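Local coordinates for protein aspartate aminotransferase, mitochondrial (Trypanosoma brucei brucei, PDB 4W5K) that probably catalyses the reversible, pyridoxal phosphate-dependent transfer of an amino group between L-aspartate and 2-oxoglutarate, acting as a homodimer, at residues A75-F80 with L237-F243; C95-G99 with Y282-P286; L98-A103 with R253-L257; R105-L110 with L277-M281; L249-C254 with Y288-V293. The protein carries 1 engineered substitution. All coordinates share one frame; numbering follows the deposited sequence. Where two conformers were deposited one is given.

Contact 1: residues A75-F80 with L237-F243; sequences AQKLCF and LIVAQSF. With PLP (pyridoxal-5'-phosphate), chain C.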
# COMPACT_ATOMS: atom_id res chain seq x y z
N ALA A 75 17.58 -3.86 -3.41
CA ALA A 75 17.32 -2.42 -3.37
C ALA A 75 18.44 -1.68 -2.64
O ALA A 75 18.93 -0.65 -3.13
CB ALA A 75 15.99 -2.13 -2.70
N GLN A 76 18.85 -2.21 -1.49
CA GLN A 76 20.01 -1.65 -0.77
C GLN A 76 21.25 -1.57 -1.65
O GLN A 76 21.94 -0.53 -1.69
CB GLN A 76 20.34 -2.49 0.45
CG GLN A 76 19.31 -2.47 1.53
CD GLN A 76 19.69 -3.41 2.66
OE1 GLN A 76 20.16 -4.53 2.42
NE2 GLN A 76 19.57 -2.94 3.90
N LYS A 77 21.58 -2.68 -2.29
CA LYS A 77 22.81 -2.75 -3.09
C LYS A 77 22.77 -1.80 -4.29
O LYS A 77 23.80 -1.22 -4.67
CB LYS A 77 23.07 -4.19 -3.54
CG LYS A 77 23.50 -5.11 -2.39
CD LYS A 77 23.97 -6.48 -2.88
CE LYS A 77 22.87 -7.22 -3.62
NZ LYS A 77 23.25 -8.65 -3.89
N LEU A 78 21.58 -1.65 -4.88
CA LEU A 78 21.42 -0.75 -6.03
C LEU A 78 21.56 0.70 -5.58
O LEU A 78 22.20 1.51 -6.26
CB LEU A 78 20.06 -0.97 -6.72
CG LEU A 78 19.72 0.03 -7.84
CD1 LEU A 78 20.67 -0.13 -9.02
CD2 LEU A 78 18.27 -0.13 -8.28
N CYS A 79 21.00 1.02 -4.41
CA CYS A 79 21.05 2.39 -3.89
C CYS A 79 22.48 2.78 -3.51
O CYS A 79 23.01 3.83 -3.96
CB CYS A 79 20.11 2.53 -2.67
SG CYS A 79 20.19 4.19 -1.91
N PHE A 80 23.14 1.93 -2.71
CA PHE A 80 24.38 2.34 -2.06
C PHE A 80 25.64 1.83 -2.76
O PHE A 80 26.75 2.29 -2.49
CB PHE A 80 24.35 1.90 -0.57
CG PHE A 80 23.32 2.63 0.24
CD1 PHE A 80 23.54 3.94 0.62
CD2 PHE A 80 22.12 2.01 0.60
CE1 PHE A 80 22.60 4.64 1.35
CE2 PHE A 80 21.16 2.71 1.33
CZ PHE A 80 21.41 4.04 1.71
N LEU A 237 21.34 8.94 7.73
CA LEU A 237 20.81 9.33 6.43
C LEU A 237 19.54 8.53 6.11
O LEU A 237 19.49 7.33 6.37
CB LEU A 237 21.86 9.08 5.34
CG LEU A 237 21.36 8.92 3.90
CD1 LEU A 237 20.98 10.29 3.31
CD2 LEU A 237 22.44 8.25 3.02
N ILE A 238 18.51 9.19 5.57
CA ILE A 238 17.29 8.51 5.15
C ILE A 238 17.21 8.57 3.63
O ILE A 238 17.51 9.61 3.05
CB ILE A 238 16.02 9.16 5.73
CG1 ILE A 238 16.14 9.31 7.25
CG2 ILE A 238 14.75 8.32 5.39
CD1 ILE A 238 16.28 10.73 7.68
N VAL A 239 16.83 7.46 2.99
CA VAL A 239 16.65 7.45 1.54
C VAL A 239 15.31 6.83 1.19
O VAL A 239 15.03 5.70 1.61
CB VAL A 239 17.76 6.66 0.81
CG1 VAL A 239 17.56 6.76 -0.71
CG2 VAL A 239 19.15 7.19 1.19
N ALA A 240 14.47 7.56 0.44
CA ALA A 240 13.22 7.03 -0.10
C ALA A 240 13.47 6.70 -1.56
O ALA A 240 13.79 7.60 -2.35
CB ALA A 240 12.08 8.05 0.03
N GLN A 241 13.37 5.42 -1.89
CA GLN A 241 13.78 4.94 -3.20
C GLN A 241 12.57 4.41 -3.99
O GLN A 241 11.90 3.47 -3.56
CB GLN A 241 14.86 3.84 -3.02
CG GLN A 241 15.30 3.11 -4.26
CD GLN A 241 16.33 2.04 -3.95
OE1 GLN A 241 16.27 1.41 -2.89
NE2 GLN A 241 17.24 1.79 -4.90
N SER A 242 12.31 5.00 -5.16
CA SER A 242 11.19 4.58 -6.01
C SER A 242 11.63 3.72 -7.18
O SER A 242 12.62 4.02 -7.86
CB SER A 242 10.44 5.82 -6.55
OG SER A 242 9.45 5.43 -7.49
N PHE A 243 10.86 2.65 -7.45
CA PHE A 243 11.07 1.85 -8.64
C PHE A 243 10.02 2.10 -9.70
O PHE A 243 9.97 1.38 -10.72
CB PHE A 243 11.14 0.36 -8.24
CG PHE A 243 12.33 0.07 -7.38
CD1 PHE A 243 13.61 0.21 -7.90
CD2 PHE A 243 12.19 -0.24 -6.04
CE1 PHE A 243 14.73 -0.01 -7.09
CE2 PHE A 243 13.31 -0.48 -5.24
CZ PHE A 243 14.58 -0.36 -5.76
N1 PLP C . 9.07 11.80 -5.11
C2 PLP C . 9.23 12.42 -6.33
C2A PLP C . 10.23 13.53 -6.44
C3 PLP C . 8.48 12.01 -7.44
O3 PLP C . 8.60 12.62 -8.65
C4 PLP C . 7.56 10.98 -7.30
C4A PLP C . 6.94 10.41 -8.55
O4A PLP C . 6.03 11.04 -9.09
C5 PLP C . 7.40 10.35 -6.07
C6 PLP C . 8.18 10.76 -4.98
C5A PLP C . 6.39 9.23 -5.89
O4P PLP C . 6.86 8.03 -6.44
P PLP C . 6.09 6.69 -6.28
O1P PLP C . 5.14 6.49 -7.42
O2P PLP C . 5.35 6.68 -4.97
O3P PLP C . 7.17 5.63 -6.30

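Contact 2: residues C95-G99 with Y282-P286; sequences CQTLG and YSNPP. With PLP (pyridoxal-5'-phosphate), chain C.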
# COMPACT_ATOMS: atom_id res chain seq x y z
N CYS A 95 13.46 -1.43 4.41
CA CYS A 95 12.24 -2.19 4.13
C CYS A 95 11.64 -1.83 2.77
O CYS A 95 11.94 -0.79 2.16
CB CYS A 95 11.19 -1.95 5.24
SG CYS A 95 10.47 -0.27 5.29
N GLN A 96 10.80 -2.72 2.29
CA GLN A 96 9.98 -2.47 1.12
C GLN A 96 8.87 -1.50 1.48
O GLN A 96 8.37 -1.51 2.61
CB GLN A 96 9.41 -3.81 0.61
CG GLN A 96 8.42 -3.69 -0.55
CD GLN A 96 7.96 -5.06 -1.07
OE1 GLN A 96 8.56 -6.08 -0.76
NE2 GLN A 96 6.95 -5.06 -1.92
N THR A 97 8.48 -0.65 0.53
CA THR A 97 7.44 0.35 0.76
C THR A 97 6.53 0.49 -0.44
O THR A 97 6.82 -0.01 -1.52
CB THR A 97 8.05 1.73 1.07
OG1 THR A 97 8.90 2.08 -0.04
CG2 THR A 97 8.90 1.70 2.37
N LEU A 98 5.42 1.21 -0.26
CA LEU A 98 4.49 1.47 -1.34
C LEU A 98 5.01 2.59 -2.23
O LEU A 98 4.57 3.75 -2.09
CB LEU A 98 3.12 1.82 -0.77
CG LEU A 98 2.53 0.69 0.07
CD1 LEU A 98 1.28 1.13 0.80
CD2 LEU A 98 2.20 -0.43 -0.90
N GLY A 99 5.92 2.24 -3.14
CA GLY A 99 6.63 3.22 -3.94
C GLY A 99 7.49 4.17 -3.12
O GLY A 99 7.68 4.00 -1.91
N TYR A 282 -0.97 -0.92 6.47
CA TYR A 282 -1.36 -1.77 5.33
C TYR A 282 -0.92 -3.23 5.50
O TYR A 282 -1.00 -4.02 4.56
CB TYR A 282 -0.80 -1.19 3.99
CG TYR A 282 0.69 -1.03 3.94
CD1 TYR A 282 1.52 -2.06 3.49
CD2 TYR A 282 1.29 0.17 4.34
CE1 TYR A 282 2.93 -1.89 3.43
CE2 TYR A 282 2.67 0.33 4.29
CZ TYR A 282 3.46 -0.69 3.86
OH TYR A 282 4.82 -0.48 3.80
N SER A 283 -0.44 -3.58 6.70
CA SER A 283 -0.08 -4.96 7.08
C SER A 283 1.22 -5.46 6.46
O SER A 283 2.13 -5.87 7.18
CB SER A 283 -1.22 -5.95 6.75
OG SER A 283 -1.08 -7.13 7.53
N ASN A 284 1.29 -5.46 5.12
CA ASN A 284 2.47 -5.94 4.40
C ASN A 284 2.34 -5.52 2.92
O ASN A 284 1.27 -5.15 2.47
CB ASN A 284 2.62 -7.45 4.59
CG ASN A 284 1.33 -8.20 4.36
OD1 ASN A 284 0.84 -8.21 3.24
ND2 ASN A 284 0.75 -8.77 5.42
N PRO A 285 3.47 -5.45 2.20
CA PRO A 285 3.47 -4.77 0.90
C PRO A 285 3.15 -5.71 -0.28
O PRO A 285 3.33 -6.91 -0.19
CB PRO A 285 4.91 -4.19 0.82
CG PRO A 285 5.73 -5.31 1.49
CD PRO A 285 4.84 -5.80 2.64
N PRO A 286 2.77 -5.12 -1.43
CA PRO A 286 2.37 -5.89 -2.61
C PRO A 286 3.56 -6.60 -3.26
O PRO A 286 4.65 -6.02 -3.46
CB PRO A 286 1.76 -4.84 -3.53
CG PRO A 286 2.35 -3.51 -3.08
CD PRO A 286 2.57 -3.67 -1.59
N1 PLP C . 9.07 11.80 -5.11
C2 PLP C . 9.23 12.42 -6.33
C2A PLP C . 10.23 13.53 -6.44
C3 PLP C . 8.48 12.01 -7.44
O3 PLP C . 8.60 12.62 -8.65
C4 PLP C . 7.56 10.98 -7.30
C4A PLP C . 6.94 10.41 -8.55
O4A PLP C . 6.03 11.04 -9.09
C5 PLP C . 7.40 10.35 -6.07
C6 PLP C . 8.18 10.76 -4.98
C5A PLP C . 6.39 9.23 -5.89
O4P PLP C . 6.86 8.03 -6.44
P PLP C . 6.09 6.69 -6.28
O1P PLP C . 5.14 6.49 -7.42
O2P PLP C . 5.35 6.68 -4.97
O3P PLP C . 7.17 5.63 -6.30
O HOH W 1 6.20 -2.81 3.71
O HOH W 2 4.97 2.13 2.46

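Contact 3: residues L98-A103 with R253-L257; sequences LGGTGA and RCGAL. With PLP (pyridoxal-5'-phosphate), chain C.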
# COMPACT_ATOMS: atom_id res chain seq x y z
N LEU A 98 5.42 1.21 -0.26
CA LEU A 98 4.49 1.47 -1.34
C LEU A 98 5.01 2.59 -2.23
O LEU A 98 4.57 3.75 -2.09
CB LEU A 98 3.12 1.82 -0.77
CG LEU A 98 2.53 0.69 0.07
CD1 LEU A 98 1.28 1.13 0.80
CD2 LEU A 98 2.20 -0.43 -0.90
N GLY A 99 5.92 2.24 -3.14
CA GLY A 99 6.63 3.22 -3.94
C GLY A 99 7.49 4.17 -3.12
O GLY A 99 7.68 4.00 -1.91
N GLY A 100 8.04 5.19 -3.79
CA GLY A 100 8.73 6.23 -3.05
C GLY A 100 7.83 6.99 -2.08
O GLY A 100 8.31 7.49 -1.03
N THR A 101 6.54 7.08 -2.42
CA THR A 101 5.59 7.79 -1.56
C THR A 101 5.51 7.11 -0.22
O THR A 101 5.62 7.79 0.81
CB THR A 101 4.18 7.88 -2.18
OG1 THR A 101 4.27 8.50 -3.48
CG2 THR A 101 3.25 8.69 -1.27
N GLY A 102 5.35 5.79 -0.23
CA GLY A 102 5.31 5.02 1.02
C GLY A 102 6.59 5.19 1.84
O GLY A 102 6.56 5.33 3.07
N ALA A 103 7.74 5.19 1.16
CA ALA A 103 8.99 5.39 1.89
C ALA A 103 9.06 6.78 2.53
O ALA A 103 9.55 6.93 3.65
CB ALA A 103 10.21 5.18 0.96
N ARG A 253 3.30 -0.13 -7.30
CA ARG A 253 3.64 0.50 -6.01
C ARG A 253 4.83 -0.16 -5.34
O ARG A 253 4.69 -0.79 -4.27
CB ARG A 253 2.42 0.48 -5.07
CG ARG A 253 1.10 0.95 -5.70
CD ARG A 253 1.25 2.29 -6.48
NE ARG A 253 1.62 3.40 -5.60
CZ ARG A 253 2.71 4.15 -5.74
NH1 ARG A 253 3.58 3.93 -6.73
NH2 ARG A 253 2.96 5.14 -4.87
N CYS A 254 6.00 0.03 -5.94
CA CYS A 254 7.20 -0.65 -5.52
C CYS A 254 8.27 0.37 -5.18
O CYS A 254 8.65 1.19 -6.03
CB CYS A 254 7.70 -1.57 -6.64
SG CYS A 254 9.13 -2.55 -6.22
N GLY A 255 8.73 0.34 -3.94
CA GLY A 255 9.86 1.17 -3.50
C GLY A 255 10.54 0.58 -2.28
O GLY A 255 10.16 -0.52 -1.81
N ALA A 256 11.56 1.28 -1.78
CA ALA A 256 12.22 0.88 -0.53
C ALA A 256 12.62 2.13 0.26
O ALA A 256 12.80 3.22 -0.29
CB ALA A 256 13.46 -0.00 -0.82
N LEU A 257 12.77 1.93 1.56
CA LEU A 257 13.19 2.93 2.51
C LEU A 257 14.47 2.46 3.19
O LEU A 257 14.56 1.29 3.57
CB LEU A 257 12.08 3.17 3.53
CG LEU A 257 12.44 4.01 4.76
CD1 LEU A 257 12.78 5.44 4.34
CD2 LEU A 257 11.24 4.03 5.68
N1 PLP C . 9.07 11.80 -5.11
C2 PLP C . 9.23 12.42 -6.33
C2A PLP C . 10.23 13.53 -6.44
C3 PLP C . 8.48 12.01 -7.44
O3 PLP C . 8.60 12.62 -8.65
C4 PLP C . 7.56 10.98 -7.30
C4A PLP C . 6.94 10.41 -8.55
O4A PLP C . 6.03 11.04 -9.09
C5 PLP C . 7.40 10.35 -6.07
C6 PLP C . 8.18 10.76 -4.98
C5A PLP C . 6.39 9.23 -5.89
O4P PLP C . 6.86 8.03 -6.44
P PLP C . 6.09 6.69 -6.28
O1P PLP C . 5.14 6.49 -7.42
O2P PLP C . 5.35 6.68 -4.97
O3P PLP C . 7.17 5.63 -6.30

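Contact 4: residues R105-L110 with L277-M281; sequences RIGGDL and LIRPM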
# COMPACT_ATOMS: atom_id res chain seq x y z
N ARG A 105 6.52 8.61 3.54
CA ARG A 105 5.57 8.62 4.65
C ARG A 105 6.06 7.78 5.84
O ARG A 105 6.06 8.26 7.00
CB ARG A 105 4.19 8.12 4.20
CG ARG A 105 3.16 7.90 5.34
CD ARG A 105 2.88 9.18 6.13
NE ARG A 105 1.89 8.93 7.18
CZ ARG A 105 0.56 9.04 7.03
NH1 ARG A 105 0.06 9.40 5.85
NH2 ARG A 105 -0.25 8.80 8.06
N ILE A 106 6.43 6.53 5.58
CA ILE A 106 6.91 5.65 6.66
C ILE A 106 8.20 6.23 7.27
O ILE A 106 8.34 6.26 8.48
CB ILE A 106 7.14 4.21 6.18
CG1 ILE A 106 5.79 3.56 5.82
CG2 ILE A 106 7.84 3.39 7.25
CD1 ILE A 106 4.83 3.36 6.99
N GLY A 107 9.11 6.71 6.43
CA GLY A 107 10.30 7.39 6.94
C GLY A 107 9.97 8.58 7.80
O GLY A 107 10.56 8.77 8.88
N GLY A 108 9.07 9.44 7.31
CA GLY A 108 8.62 10.59 8.09
C GLY A 108 8.02 10.19 9.44
O GLY A 108 8.29 10.82 10.47
N ASP A 109 7.23 9.11 9.43
CA ASP A 109 6.64 8.61 10.67
C ASP A 109 7.68 8.00 11.62
O ASP A 109 7.43 7.89 12.83
CB ASP A 109 5.55 7.54 10.35
CG ASP A 109 4.20 8.16 9.98
OD1 ASP A 109 3.89 9.27 10.46
OD2 ASP A 109 3.42 7.53 9.22
N LEU A 110 8.82 7.60 11.08
CA LEU A 110 9.90 7.00 11.87
C LEU A 110 10.82 8.07 12.50
O LEU A 110 11.53 7.77 13.45
CB LEU A 110 10.74 6.06 11.02
CG LEU A 110 11.73 5.20 11.81
CD1 LEU A 110 10.97 4.22 12.73
CD2 LEU A 110 12.67 4.48 10.85
N LEU A 277 5.10 0.48 12.32
CA LEU A 277 4.44 1.52 11.52
C LEU A 277 3.69 0.92 10.34
O LEU A 277 2.59 1.36 10.00
CB LEU A 277 5.46 2.53 10.99
CG LEU A 277 6.08 3.47 12.04
CD1 LEU A 277 7.26 4.24 11.47
CD2 LEU A 277 5.00 4.43 12.56
N ILE A 278 4.30 -0.07 9.72
CA ILE A 278 3.72 -0.72 8.53
C ILE A 278 2.46 -1.53 8.87
O ILE A 278 1.45 -1.42 8.20
CB ILE A 278 4.74 -1.65 7.87
CG1 ILE A 278 5.89 -0.83 7.27
CG2 ILE A 278 4.06 -2.51 6.76
CD1 ILE A 278 7.17 -1.63 7.16
N ARG A 279 2.55 -2.37 9.91
CA ARG A 279 1.48 -3.31 10.16
C ARG A 279 0.10 -2.64 10.35
O ARG A 279 -0.88 -3.08 9.72
CB ARG A 279 1.81 -4.18 11.37
CG ARG A 279 0.82 -5.28 11.58
CD ARG A 279 1.25 -6.26 12.67
NE ARG A 279 2.51 -6.94 12.35
CZ ARG A 279 3.69 -6.64 12.90
NH1 ARG A 279 3.77 -5.68 13.82
NH2 ARG A 279 4.78 -7.31 12.55
N PRO A 280 0.00 -1.56 11.15
CA PRO A 280 -1.30 -0.90 11.29
C PRO A 280 -1.63 0.11 10.19
O PRO A 280 -2.65 0.79 10.29
CB PRO A 280 -1.19 -0.20 12.66
CG PRO A 280 0.26 0.20 12.69
CD PRO A 280 0.99 -1.00 12.11
N MET A 281 -0.81 0.19 9.15
CA MET A 281 -1.16 1.02 7.99
C MET A 281 -1.68 0.15 6.81
O MET A 281 -2.73 0.46 6.25
CB MET A 281 0.04 1.84 7.52
CG MET A 281 -0.38 2.94 6.59
SD MET A 281 1.01 3.96 6.03
CE MET A 281 1.41 4.77 7.59

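Contact 5: residues L249-C254 with Y288-V293; sequences LYGHRC and YGAWVV. With PLP (pyridoxal-5'-phosphate), chain C.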
# COMPACT_ATOMS: atom_id res chain seq x y z
N LEU A 249 7.27 0.60 -13.25
CA LEU A 249 6.36 -0.18 -12.38
C LEU A 249 5.36 0.66 -11.62
O LEU A 249 4.73 0.16 -10.67
CB LEU A 249 7.16 -1.01 -11.36
CG LEU A 249 7.90 -2.23 -11.91
CD1 LEU A 249 8.85 -2.77 -10.85
CD2 LEU A 249 6.92 -3.32 -12.37
N TYR A 250 5.18 1.91 -12.05
CA TYR A 250 4.31 2.91 -11.41
C TYR A 250 3.15 2.35 -10.57
O TYR A 250 3.16 2.44 -9.32
CB TYR A 250 3.74 3.84 -12.48
CG TYR A 250 4.78 4.51 -13.37
CD1 TYR A 250 5.42 5.69 -12.95
CD2 TYR A 250 5.10 4.01 -14.63
CE1 TYR A 250 6.37 6.32 -13.75
CE2 TYR A 250 6.04 4.66 -15.45
CZ TYR A 250 6.67 5.79 -14.99
OH TYR A 250 7.59 6.43 -15.79
N GLY A 251 2.17 1.76 -11.24
CA GLY A 251 0.96 1.33 -10.56
C GLY A 251 1.10 0.09 -9.70
O GLY A 251 0.17 -0.27 -8.97
N HIS A 252 2.24 -0.57 -9.75
CA HIS A 252 2.41 -1.74 -8.89
C HIS A 252 2.92 -1.39 -7.47
O HIS A 252 2.93 -2.26 -6.58
CB HIS A 252 3.30 -2.76 -9.59
CG HIS A 252 2.61 -3.47 -10.72
ND1 HIS A 252 1.46 -4.21 -10.53
CD2 HIS A 252 2.89 -3.54 -12.04
CE1 HIS A 252 1.08 -4.73 -11.68
NE2 HIS A 252 1.93 -4.33 -12.62
N ARG A 253 3.30 -0.13 -7.30
CA ARG A 253 3.64 0.50 -6.01
C ARG A 253 4.83 -0.16 -5.34
O ARG A 253 4.69 -0.79 -4.27
CB ARG A 253 2.42 0.48 -5.07
CG ARG A 253 1.10 0.95 -5.70
CD ARG A 253 1.25 2.29 -6.48
NE ARG A 253 1.62 3.40 -5.60
CZ ARG A 253 2.71 4.15 -5.74
NH1 ARG A 253 3.58 3.93 -6.73
NH2 ARG A 253 2.96 5.14 -4.87
N CYS A 254 6.00 0.03 -5.94
CA CYS A 254 7.20 -0.65 -5.52
C CYS A 254 8.27 0.37 -5.18
O CYS A 254 8.65 1.19 -6.03
CB CYS A 254 7.70 -1.57 -6.64
SG CYS A 254 9.13 -2.55 -6.22
N TYR A 288 4.06 -7.92 -6.42
CA TYR A 288 4.39 -7.98 -7.86
C TYR A 288 5.67 -7.22 -8.21
O TYR A 288 6.58 -7.76 -8.85
CB TYR A 288 3.23 -7.45 -8.70
CG TYR A 288 3.43 -7.60 -10.20
CD1 TYR A 288 4.00 -6.57 -10.93
CD2 TYR A 288 3.05 -8.74 -10.86
CE1 TYR A 288 4.18 -6.68 -12.28
CE2 TYR A 288 3.22 -8.86 -12.22
CZ TYR A 288 3.80 -7.83 -12.92
OH TYR A 288 3.99 -7.90 -14.28
N GLY A 289 5.72 -5.96 -7.77
CA GLY A 289 6.88 -5.12 -8.06
C GLY A 289 8.16 -5.72 -7.49
O GLY A 289 9.19 -5.76 -8.16
N ALA A 290 8.08 -6.21 -6.26
CA ALA A 290 9.23 -6.78 -5.58
C ALA A 290 9.75 -8.03 -6.28
O ALA A 290 10.95 -8.23 -6.38
CB ALA A 290 8.88 -7.08 -4.10
N TRP A 291 8.84 -8.86 -6.77
CA TRP A 291 9.22 -10.02 -7.56
C TRP A 291 10.03 -9.63 -8.78
O TRP A 291 11.08 -10.20 -9.08
CB TRP A 291 7.98 -10.76 -8.05
CG TRP A 291 7.32 -11.67 -7.07
CD1 TRP A 291 7.86 -12.23 -5.94
CD2 TRP A 291 5.98 -12.14 -7.17
NE1 TRP A 291 6.91 -13.05 -5.33
CE2 TRP A 291 5.75 -13.00 -6.07
CE3 TRP A 291 4.94 -11.93 -8.08
CZ2 TRP A 291 4.52 -13.64 -5.86
CZ3 TRP A 291 3.72 -12.56 -7.88
CH2 TRP A 291 3.52 -13.41 -6.77
N VAL A 292 9.51 -8.64 -9.49
CA VAL A 292 10.10 -8.18 -10.76
C VAL A 292 11.49 -7.59 -10.54
O VAL A 292 12.43 -7.94 -11.25
CB VAL A 292 9.19 -7.14 -11.44
CG1 VAL A 292 9.97 -6.41 -12.58
CG2 VAL A 292 7.94 -7.81 -11.97
N VAL A 293 11.60 -6.70 -9.55
CA VAL A 293 12.88 -6.01 -9.33
C VAL A 293 13.91 -7.02 -8.82
O VAL A 293 15.04 -7.04 -9.28
CB VAL A 293 12.69 -4.82 -8.38
CG1 VAL A 293 14.04 -4.25 -7.93
CG2 VAL A 293 11.89 -3.72 -9.09
N1 PLP C . 9.07 11.80 -5.11
C2 PLP C . 9.23 12.42 -6.33
C2A PLP C . 10.23 13.53 -6.44
C3 PLP C . 8.48 12.01 -7.44
O3 PLP C . 8.60 12.62 -8.65
C4 PLP C . 7.56 10.98 -7.30
C4A PLP C . 6.94 10.41 -8.55
O4A PLP C . 6.03 11.04 -9.09
C5 PLP C . 7.40 10.35 -6.07
C6 PLP C . 8.18 10.76 -4.98
C5A PLP C . 6.39 9.23 -5.89
O4P PLP C . 6.86 8.03 -6.44
P PLP C . 6.09 6.69 -6.28
O1P PLP C . 5.14 6.49 -7.42
O2P PLP C . 5.35 6.68 -4.97
O3P PLP C . 7.17 5.63 -6.30
O HOH W 3 1.78 -6.01 -14.98
O HOH W 4 5.00 -4.15 -5.65

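Contact 1: residues A75-F80 with L237-F243
Phe243 turns the rim of its ring toward helix 75-80. Leu78 CD2 sits at that edge, in plane, 3.7 Å from Phe243 CE1. Ala75 CB lies near the same plane, 3.8 Å from Phe243 CZ. At the other end Phe80 is also met edge on: Leu237 CD2 lies in its ring plane, 4.0 Å from Phe80 CE1. Val239 divides its methyls between two helix residues. CG1 is anti to the backbone N (chi1 -177°) and meets Cys79 SG at 3.9 Å, while Val239 CG2 reaches Phe80 CZ at 3.9 Å. Cys79 SG covers the centre of one Phe80 face. The extended, buried Gln241 lies against Ala75 and Cys79 among apolar groups. Helix 69-80 runs across strand 238-242 of the mixed sheet in the fold type I large domain. Ser242 points off the opposite side of the strand, and its OG donates to PLP O3P at 2.6 Å. The chemistry is divided: apolar packing and one buried amide under the helix, phosphate binding on the far side.

Contact 2: residues C95-G99 with Y282-P286
Gln96 crosses the ring of Pro285, where the loop after helix 264-282 covers edge strand 92-97 of the fold type I large domain. The Gln96 chain is extended (chi1 175°, chi2 176°), which brings Gln96 CD to 3.4 Å from Pro285 CG. Gln96 NE2 makes a weak, bent hydrogen bond to Pro286 O at 2.9 Å. The amide oxygen, OE1, accepts from Ile68 N. Tyr282 holds CG between its backbone N and carbonyl carbon (chi1 58°), turning its ring toward the strand. Leu98, at the centre of an inverse gamma turn, lays CD1 over one face of this ring in a CH-pi contact. Leu98 has two conformers, so this is less certain. Across the dimer, Tyr282 O accepts from Arg253 NH2 of the second subunit. Two waters link the phenol to the backbone of Gln96 and Leu98. One donates to Tyr282 OH and accepts from Leu98 N. The other accepts from Tyr282 OH at 2.7 Å and donates to Gln96 O at 2.8 Å.

Contact 3: residues L98-A103 with R253-L257
Gly99 packs on Arg253 and Gly255 in the phosphate-binding cup of a fold type I PLP enzyme, at the start of helix 99-110. With no side chains between them, the backbones approach until Gly99 CA lies 3.9 Å from Gly255 CA. Gly99 CA also makes a nearly straight C-H...O contact with Cys254 O at 3.5 Å. Apolar contact continues further along, with Ala103 CB 3.8 Å from Leu257 CB. Gly99 N and Leu98 C lie over one face of the Arg253 guanidinium. Hydrogen bonds gather round the phosphate. Gly100 N donates to PLP O3P at 2.7 Å. Thr101 gives PLP O2P two bonds, from N at 2.8 Å and from OG1 at 2.6 Å. Bends at chi2 and chi3 fold the Arg253 chain toward the same anion. Arg253 NH2 also bonds Tyr282 O of the second subunit. Arg253 NH1 donates to PLP O1P at 3.1 Å, and Arg253 NH2 donates almost straight (173°) to PLP O2P at 2.8 Å.

Contact 4: residues R105-L110 with L277-M281
Leu277 is the main bump on its helix, and it fits a hollow on helix 105-110. Its CD1 rests between Ile106 O, the Asp109 backbone and Leu110, and lies 3.7 Å from Leu110 N. Leu277 CD1 also touches Leu110 CD1 at 3.9 Å, the two side chains crossing at about a right angle. The other methyl, CD2, lies against Asp109 CB at 3.9 Å. Ile106 is the answering bump. Its CD1 enters a hollow lined by Leu277 CB, Ile278 CG1 and Met281, and comes to 3.7 Å from Met281 CE. Met281 slides past Ile106 in the opposite direction. Its chain is straight until the bend at chi3 (-69°), which places CE in a pocket between Ile106 CD1, Asp109 OD2 and one face of the Arg105 guanidinium. That polar wall is fixed within its own helix: Arg105 NE forms a salt bridge to Asp109 OD2 at 2.9 Å, meeting it on the syn side but out of the carboxylate plane. Arg105 and Met281 also reach the second subunit: Arg105 NH1 donates to its Pro280 O, and Met281 packs on its Met281. Segments 105-110 and 277-281 run at 124° to each other. They form a packed helix pair at the subunit interface of a fold type I aminotransferase homodimer.

Contact 5: residues L249-C254 with Y288-V293
His252 and Tyr288 are turned toward each other across the contact by their first torsions. His252 CG is anti to the carbonyl carbon (chi1 -74°), and Tyr288 CG is anti to the backbone N (chi1 -175°). The setting is the fold type I large domain, where the loop before strand 255-260 packs on helix 287-297. The two rings are tilted by 31°, with centroids 4.0 Å apart. Tyr288 CD1 lies over the centre of the His252 ring, while His252 CE1 lies over a Tyr288 face toward the rim. The second subunit adds its own aromatics: its Trp291 meets the His252 ring, and its Tyr288 meets this Tyr288. Leu249 packs along one side of the helix. Its CD1 is 3.6 Å from Val293 CG2 and also touches Val292 CG1, and its CD2 sits near the plane of the Tyr288 ring, at the edge. The backbones come closest at Gly289, which lets Cys254 SG approach Gly289 C at 3.6 Å. The loop also positions the phosphate-binding Arg253, whose NH1 donates to Tyr250 O at 3.0 Å; the same oxygen accepts from Arg253 N. Two waters complete the contact. One donates to His252 O and accepts a weak bond from Gly289 N. The other lies 2.9 Å from His252 NE2 and 3.0 Å from Tyr288 OH.

Contacts 1, 2 and 3 gather at one end of the mixed sheet, where strands 92-97, 255-260 and 238-242 are neighbours. Contact 3 is central: its centre is about 7 Å from that of contact 2 and about 10 Å from those of contacts 1 and 5. It shares Leu98 and Gly99 with contact 2, and Arg253 and Cys254 with contact 5. Contact 4 continues along helix 99-110 and is nested within the chain loop closed by contact 2. Contact 5 begins only after contact 1 has closed. Contacts 4 and 5 are about 19 Å apart between centres. Contacts 2 to 5 all reach the second subunit, so the phosphate site and the dimer interface are built from shared elements.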